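PDB 4GB7: 6-aminohexanoate-dimer hydrolase from Bacillus anthracis, which probably hydrolyses the amide bond of small amides such as 6-aminohexanoate dimers, using a serine beta-lactamase-type fold. Local coordinates for residues Ile353-His356 and Asn357-Trp360; Ala311-Gly314 and Gln315-Leu318. All coordinates share one frame; numbering follows the deposited sequence. Where two conformers were deposited one is given.

Contact 1 of 2, residues Ile353-His356 and Asn357-Trp360; sequences ISYH and NQWW
Tyr355 drives one edge of its ring into the face of Trp360 across a tight two-residue beta hairpin, strands 354-356 and 359-361 joined by a type I' turn from His356 to Trp359. The evidence for a T-shaped stack is direct: the Tyr355 ring and the five-membered ring of Trp360 have centroids 5.0 Å apart and planes at 87°, and Tyr355 CD2 sits 3.7 Å from Trp360 CD2. With CG opposite the backbone N (chi1 -173°), Tyr355 brings that edge to the indole. Ile353 adds its CG2 methyl at the indole's edge, 3.9 Å from Trp360 CE3. Tyr355 and Trp360 form a non-hydrogen-bonded antiparallel pair, which puts both side chains on one face of the hairpin. The next pair, His356 with Trp359, is hydrogen-bonded in both directions, with His356 N 2.9 Å from Trp359 O. That same carbonyl oxygen lies over one face of the Tyr355 ring. Asn357 ND2 stands 3.1 Å above the centre of the His356 imidazole, the planes 31° apart. Asp187 OD1 is hydrogen-bonded to His356 ND1 and Asn357 N. Gln358 OE1 and NE2 are hydrogen-bonded to Thr254 OG1 and Met186 O, and its side chain touches Lys143, the lysine of a possible SxxK motif. One water links the strands' side chain and backbone, 2.6 Å from Tyr355 OH and donating to Gln358 O at 2.8 Å.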
ATOM      1  N   ILE A 353      -3.269  -9.639 -15.638  1.00 22.40           N
ATOM      2  CA  ILE A 353      -2.887  -8.587 -14.666  1.00 21.91           C
ATOM      3  C   ILE A 353      -1.422  -8.217 -14.889  1.00 19.55           C
ATOM      4  O   ILE A 353      -0.577  -9.088 -15.116  1.00 23.39           O
ATOM      5  CB  ILE A 353      -3.075  -9.083 -13.201  1.00 24.51           C
ATOM      6  CG1 ILE A 353      -4.550  -9.400 -12.960  1.00 22.80           C
ATOM      7  CG2 ILE A 353      -2.589  -8.050 -12.167  1.00 23.48           C
ATOM      8  CD1 ILE A 353      -4.773 -10.149 -11.645  1.00 28.51           C
ATOM      9  N   SER A 354      -1.142  -6.932 -14.835  1.00 21.01           N
ATOM     10  CA  SER A 354       0.214  -6.422 -14.962  1.00 20.21           C
ATOM     11  C   SER A 354       0.577  -5.647 -13.719  1.00 19.88           C
ATOM     12  O   SER A 354      -0.268  -5.401 -12.863  1.00 21.50           O
ATOM     13  CB  SER A 354       0.374  -5.525 -16.177  1.00 21.14           C
ATOM     14  OG  SER A 354       0.076  -6.187 -17.376  1.00 21.22           O
ATOM     15  N   TYR A 355       1.848  -5.259 -13.639  1.00 19.13           N
ATOM     16  CA  TYR A 355       2.351  -4.519 -12.483  1.00 16.50           C
ATOM     17  C   TYR A 355       3.452  -3.578 -12.960  1.00 16.74           C
ATOM     18  O   TYR A 355       4.368  -4.017 -13.665  1.00 21.02           O
ATOM     19  CB  TYR A 355       2.924  -5.467 -11.475  1.00 18.13           C
ATOM     20  CG  TYR A 355       3.340  -4.871 -10.137  1.00 20.16           C
ATOM     21  CD1 TYR A 355       4.556  -4.232  -9.975  1.00 19.88           C
ATOM     22  CD2 TYR A 355       2.488  -4.965  -9.011  1.00 16.66           C
ATOM     23  CE1 TYR A 355       4.960  -3.758  -8.727  1.00 17.69           C
ATOM     24  CE2 TYR A 355       2.877  -4.474  -7.776  1.00 19.57           C
ATOM     25  CZ  TYR A 355       4.088  -3.838  -7.637  1.00 18.26           C
ATOM     26  OH  TYR A 355       4.497  -3.418  -6.399  1.00 17.09           O
ATOM     27  N   HIS A 356       3.365  -2.313 -12.564  1.00 18.94           N
ATOM     28  CA  HIS A 356       4.327  -1.303 -13.002  1.00 17.42           C
ATOM     29  C   HIS A 356       4.492  -0.262 -11.912  1.00 19.31           C
ATOM     30  O   HIS A 356       3.505   0.300 -11.432  1.00 18.48           O
ATOM     31  CB  HIS A 356       3.844  -0.654 -14.301  1.00 18.68           C
ATOM     32  CG  HIS A 356       4.906   0.164 -15.023  1.00 22.03           C
ATOM     33  ND1 HIS A 356       6.238  -0.057 -14.879  1.00 22.21           N
ATOM     34  CD2 HIS A 356       4.778   1.171 -15.953  1.00 21.25           C
ATOM     35  CE1 HIS A 356       6.921   0.805 -15.645  1.00 22.76           C
ATOM     36  NE2 HIS A 356       6.037   1.543 -16.325  1.00 20.93           N
ATOM     37  N   ASN A 357       5.734  -0.009 -11.492  1.00 19.39           N
ATOM     38  CA  ASN A 357       6.057   1.083 -10.584  1.00 19.42           C
ATOM     39  C   ASN A 357       5.247   1.106  -9.284  1.00 18.11           C
ATOM     40  O   ASN A 357       4.793   2.149  -8.806  1.00 18.55           O
ATOM     41  CB  ASN A 357       5.922   2.415 -11.369  1.00 18.61           C
ATOM     42  CG  ASN A 357       6.922   2.506 -12.517  1.00 19.89           C
ATOM     43  OD1 ASN A 357       8.012   1.921 -12.435  1.00 20.01           O
ATOM     44  ND2 ASN A 357       6.544   3.212 -13.598  1.00 22.72           N
ATOM     45  N   GLN A 358       5.103  -0.075  -8.717  1.00 18.52           N
ATOM     46  CA  GLN A 358       4.460  -0.330  -7.426  1.00 17.55           C
ATOM     47  C   GLN A 358       2.942  -0.402  -7.488  1.00 18.57           C
ATOM     48  O   GLN A 358       2.296  -0.544  -6.443  1.00 18.24           O
ATOM     49  CB  GLN A 358       4.968   0.575  -6.294  1.00 19.28           C
ATOM     50  CG  GLN A 358       6.514   0.648  -6.172  1.00 18.00           C
ATOM     51  CD  GLN A 358       7.126  -0.642  -5.628  1.00 18.29           C
ATOM     52  OE1 GLN A 358       7.154  -0.872  -4.416  1.00 21.35           O
ATOM     53  NE2 GLN A 358       7.684  -1.472  -6.533  1.00 18.26           N
ATOM     54  N   TRP A 359       2.381  -0.325  -8.702  1.00 16.59           N
ATOM     55  CA  TRP A 359       0.909  -0.417  -8.922  1.00 18.06           C
ATOM     56  C   TRP A 359       0.478  -1.674  -9.707  1.00 19.05           C
ATOM     57  O   TRP A 359       1.139  -2.116 -10.659  1.00 19.16           O
ATOM     58  CB  TRP A 359       0.408   0.794  -9.707  1.00 16.91           C
ATOM     59  CG  TRP A 359       0.499   2.070  -8.946  1.00 17.95           C
ATOM     60  CD1 TRP A 359       1.568   2.966  -8.909  1.00 16.91           C
ATOM     61  CD2 TRP A 359      -0.545   2.680  -8.172  1.00 16.27           C
ATOM     62  NE1 TRP A 359       1.269   4.026  -8.140  1.00 17.93           N
ATOM     63  CE2 TRP A 359      -0.001   3.910  -7.662  1.00 17.01           C
ATOM     64  CE3 TRP A 359      -1.849   2.308  -7.804  1.00 17.74           C
ATOM     65  CZ2 TRP A 359      -0.712   4.741  -6.821  1.00 17.06           C
ATOM     66  CZ3 TRP A 359      -2.558   3.161  -6.980  1.00 20.13           C
ATOM     67  CH2 TRP A 359      -1.999   4.366  -6.495  1.00 17.67           C
ATOM     68  N   TRP A 360      -0.646  -2.256  -9.298  1.00 16.81           N
ATOM     69  CA  TRP A 360      -1.313  -3.336 -10.026  1.00 17.77           C
ATOM     70  C   TRP A 360      -2.221  -2.754 -11.087  1.00 16.39           C
ATOM     71  O   TRP A 360      -2.902  -1.723 -10.872  1.00 19.18           O
ATOM     72  CB  TRP A 360      -2.173  -4.208  -9.111  1.00 17.64           C
ATOM     73  CG  TRP A 360      -1.421  -4.827  -7.947  1.00 19.31           C
ATOM     74  CD1 TRP A 360      -1.126  -4.248  -6.737  1.00 20.49           C
ATOM     75  CD2 TRP A 360      -0.814  -6.173  -7.889  1.00 18.19           C
ATOM     76  NE1 TRP A 360      -0.420  -5.107  -5.940  1.00 21.96           N
ATOM     77  CE2 TRP A 360      -0.203  -6.289  -6.581  1.00 19.97           C
ATOM     78  CE3 TRP A 360      -0.726  -7.249  -8.781  1.00 20.37           C
ATOM     79  CZ2 TRP A 360       0.461  -7.425  -6.187  1.00 19.60           C
ATOM     80  CZ3 TRP A 360      -0.101  -8.414  -8.349  1.00 18.65           C
ATOM     81  CH2 TRP A 360       0.495  -8.501  -7.095  1.00 19.67           C
TER
HETATM   82  O   HOH W   1       2.579  -2.736  -4.739  1.00 19.44           O

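Contact 2 of 2, residues Ala311-Gly314 and Gln315-Leu318; sequences ARFG and QLLL. With NO3 (nitrate ion), chain C.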
ATOM      1  N   ALA A 311      -7.789   8.951   0.291  1.00 15.54           N
ATOM      2  CA  ALA A 311      -8.619   9.358  -0.827  1.00 14.95           C
ATOM      3  C   ALA A 311      -8.107  10.624  -1.518  1.00 16.82           C
ATOM      4  O   ALA A 311      -8.188  10.759  -2.735  1.00 19.07           O
ATOM      5  CB  ALA A 311     -10.038   9.543  -0.362  1.00 15.55           C
ATOM      6  N   ARG A 312      -7.589  11.565  -0.729  1.00 17.45           N
ATOM      7  CA  ARG A 312      -6.986  12.757  -1.283  1.00 15.60           C
ATOM      8  C   ARG A 312      -5.809  12.380  -2.162  1.00 15.57           C
ATOM      9  O   ARG A 312      -5.661  12.906  -3.273  1.00 17.42           O
ATOM     10  CB  ARG A 312      -6.502  13.699  -0.184  1.00 16.78           C
ATOM     11  CG  ARG A 312      -7.615  14.294   0.673  1.00 16.57           C
ATOM     12  CD  ARG A 312      -7.092  15.212   1.793  1.00 19.59           C
ATOM     13  NE  ARG A 312      -8.188  15.991   2.340  1.00 17.10           N
ATOM     14  CZ  ARG A 312      -9.039  15.530   3.262  1.00 16.92           C
ATOM     15  NH1 ARG A 312      -8.877  14.328   3.816  1.00 17.69           N
ATOM     16  NH2 ARG A 312     -10.068  16.281   3.621  1.00 18.93           N
ATOM     17  N   PHE A 313      -4.992  11.448  -1.704  1.00 13.62           N
ATOM     18  CA  PHE A 313      -3.847  10.991  -2.519  1.00 16.69           C
ATOM     19  C   PHE A 313      -4.341  10.281  -3.818  1.00 15.00           C
ATOM     20  O   PHE A 313      -3.835  10.462  -4.885  1.00 17.78           O
ATOM     21  CB  PHE A 313      -2.995  10.027  -1.724  1.00 15.46           C
ATOM     22  CG  PHE A 313      -1.833   9.473  -2.498  1.00 16.16           C
ATOM     23  CD1 PHE A 313      -0.778  10.293  -2.808  1.00 17.25           C
ATOM     24  CD2 PHE A 313      -1.778   8.137  -2.907  1.00 17.08           C
ATOM     25  CE1 PHE A 313       0.305   9.798  -3.492  1.00 19.77           C
ATOM     26  CE2 PHE A 313      -0.681   7.639  -3.601  1.00 18.00           C
ATOM     27  CZ  PHE A 313       0.350   8.465  -3.888  1.00 19.14           C
ATOM     28  N   GLY A 314      -5.406   9.496  -3.685  1.00 15.74           N
ATOM     29  CA  GLY A 314      -6.041   8.881  -4.832  1.00 16.58           C
ATOM     30  C   GLY A 314      -6.486   9.887  -5.879  1.00 15.95           C
ATOM     31  O   GLY A 314      -6.283   9.695  -7.087  1.00 18.93           O
ATOM     32  N   GLN A 315      -7.129  10.950  -5.395  1.00 17.17           N
ATOM     33  CA  GLN A 315      -7.625  12.025  -6.261  1.00 16.85           C
ATOM     34  C   GLN A 315      -6.416  12.697  -6.937  1.00 16.28           C
ATOM     35  O   GLN A 315      -6.506  13.033  -8.106  1.00 17.19           O
ATOM     36  CB  GLN A 315      -8.429  13.048  -5.484  1.00 15.97           C
ATOM     37  CG  GLN A 315      -8.997  14.152  -6.344  1.00 16.55           C
ATOM     38  CD  GLN A 315     -10.023  13.648  -7.308  1.00 17.51           C
ATOM     39  OE1 GLN A 315     -10.786  12.714  -6.995  1.00 20.50           O
ATOM     40  NE2 GLN A 315     -10.129  14.313  -8.444  1.00 19.49           N
ATOM     41  N   LEU A 316      -5.310  12.853  -6.220  1.00 17.93           N
ATOM     42  CA  LEU A 316      -4.108  13.428  -6.808  1.00 18.48           C
ATOM     43  C   LEU A 316      -3.662  12.615  -8.011  1.00 18.98           C
ATOM     44  O   LEU A 316      -3.318  13.184  -9.060  1.00 20.23           O
ATOM     45  CB  LEU A 316      -2.979  13.478  -5.789  1.00 17.15           C
ATOM     46  CG  LEU A 316      -1.650  14.057  -6.267  1.00 15.60           C
ATOM     47  CD1 LEU A 316      -1.811  15.515  -6.652  1.00 19.81           C
ATOM     48  CD2 LEU A 316      -0.575  13.855  -5.208  1.00 17.10           C
ATOM     49  N   LEU A 317      -3.717  11.295  -7.889  1.00 18.02           N
ATOM     50  CA  LEU A 317      -3.295  10.408  -8.958  0.60 18.50           C
ATOM     51  C   LEU A 317      -4.333  10.383 -10.071  1.00 18.57           C
ATOM     52  O   LEU A 317      -4.007  10.355 -11.249  1.00 21.72           O
ATOM     53  CB  LEU A 317      -3.001   9.024  -8.407  0.60 21.43           C
ATOM     54  CG  LEU A 317      -1.603   8.933  -7.793  0.60 26.19           C
ATOM     55  CD1 LEU A 317      -1.538   7.819  -6.774  0.60 32.24           C
ATOM     56  CD2 LEU A 317      -0.532   8.792  -8.887  0.60 28.34           C
ATOM     57  N   LEU A 318      -5.603  10.428  -9.693  1.00 20.64           N
ATOM     58  CA  LEU A 318      -6.640  10.563 -10.685  1.00 18.42           C
ATOM     59  C   LEU A 318      -6.409  11.807 -11.552  1.00 22.98           C
ATOM     60  O   LEU A 318      -6.628  11.777 -12.767  1.00 24.22           O
ATOM     61  CB  LEU A 318      -8.009  10.538 -10.011  1.00 21.89           C
ATOM     62  CG  LEU A 318      -9.193  10.526 -10.926  1.00 22.95           C
ATOM     63  CD1 LEU A 318      -9.223   9.253 -11.829  1.00 22.85           C
ATOM     64  CD2 LEU A 318     -10.468  10.669 -10.073  1.00 19.64           C
TER
HETATM   65  N   NO3 C 602     -11.742  14.260 -11.456  1.00 29.21           N
HETATM   66  O1  NO3 C 602     -12.393  14.125 -10.450  1.00 33.65           O
HETATM   67  O2  NO3 C 602     -10.378  14.527 -11.347  1.00 45.35           O
HETATM   68  O3  NO3 C 602     -12.365  14.175 -12.712  1.00 47.09           O
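Leu318 N donates to Gly314 O at 2.8 Å and Gln315 N to Ala311 O at 2.9 Å, and the side chains of these two donor residues flank an unusual guest, a nitrate ion probably from the crystallisation liquor. Gln315 NE2 donates to nitrate O1 at 3.0 Å, with an N-H...O angle of 165°, while Leu318 CD2 lies 4.0 Å from nitrate O1. The Gln315 chain starts out anti to the backbone N and bends at the next bond (chi2 66°), which turns the amide along the helix, where NE2 also binds Asn319 OD1. These are the last two turns of helix 307-318, with four successive backbone hydrogen bonds from N-H of residue i+4 to O of residue i. In the conformer given, Leu317 CD1 comes obliquely toward CE2 and CZ of Phe313; with a second conformer deposited, this closeness is uncertain. The Phe313 ring stacks on Phe145. Arg312 makes salt bridges through NH1 to Glu284 and Asp309, and a hydrogen bond through NH2 to Ala77 O. Phe313, Leu317 and Leu318 pack on strand 377-382, Ala311 and Gln315 on strand 110-117. The chemistry implies that apolar packing seats the helix on the sheet, while the Gln315 amide can donate to an anion that happens to be bound.

In the fold
Both contacts are local and largely buried, yet they differ in kind. Contact 1 is a two-stranded hairpin rich in aromatic rings, bordering the residues of a possible SxxK active site; contact 2 is a helix segment lying against strands 110-117 and 377-382 of the five-stranded sheet. Contact 1 reaches the same sheet at its edge strand, 369-373. Their centres are about 17 Å apart, but Trp359 and Leu317 appear to meet, in the one Leu317 conformer given, and helix 332-338 touches both these residues. Cross-strand bonds and ring packing hold contact 1, successive helical backbone bonds contact 2, and a nitrate lies near each.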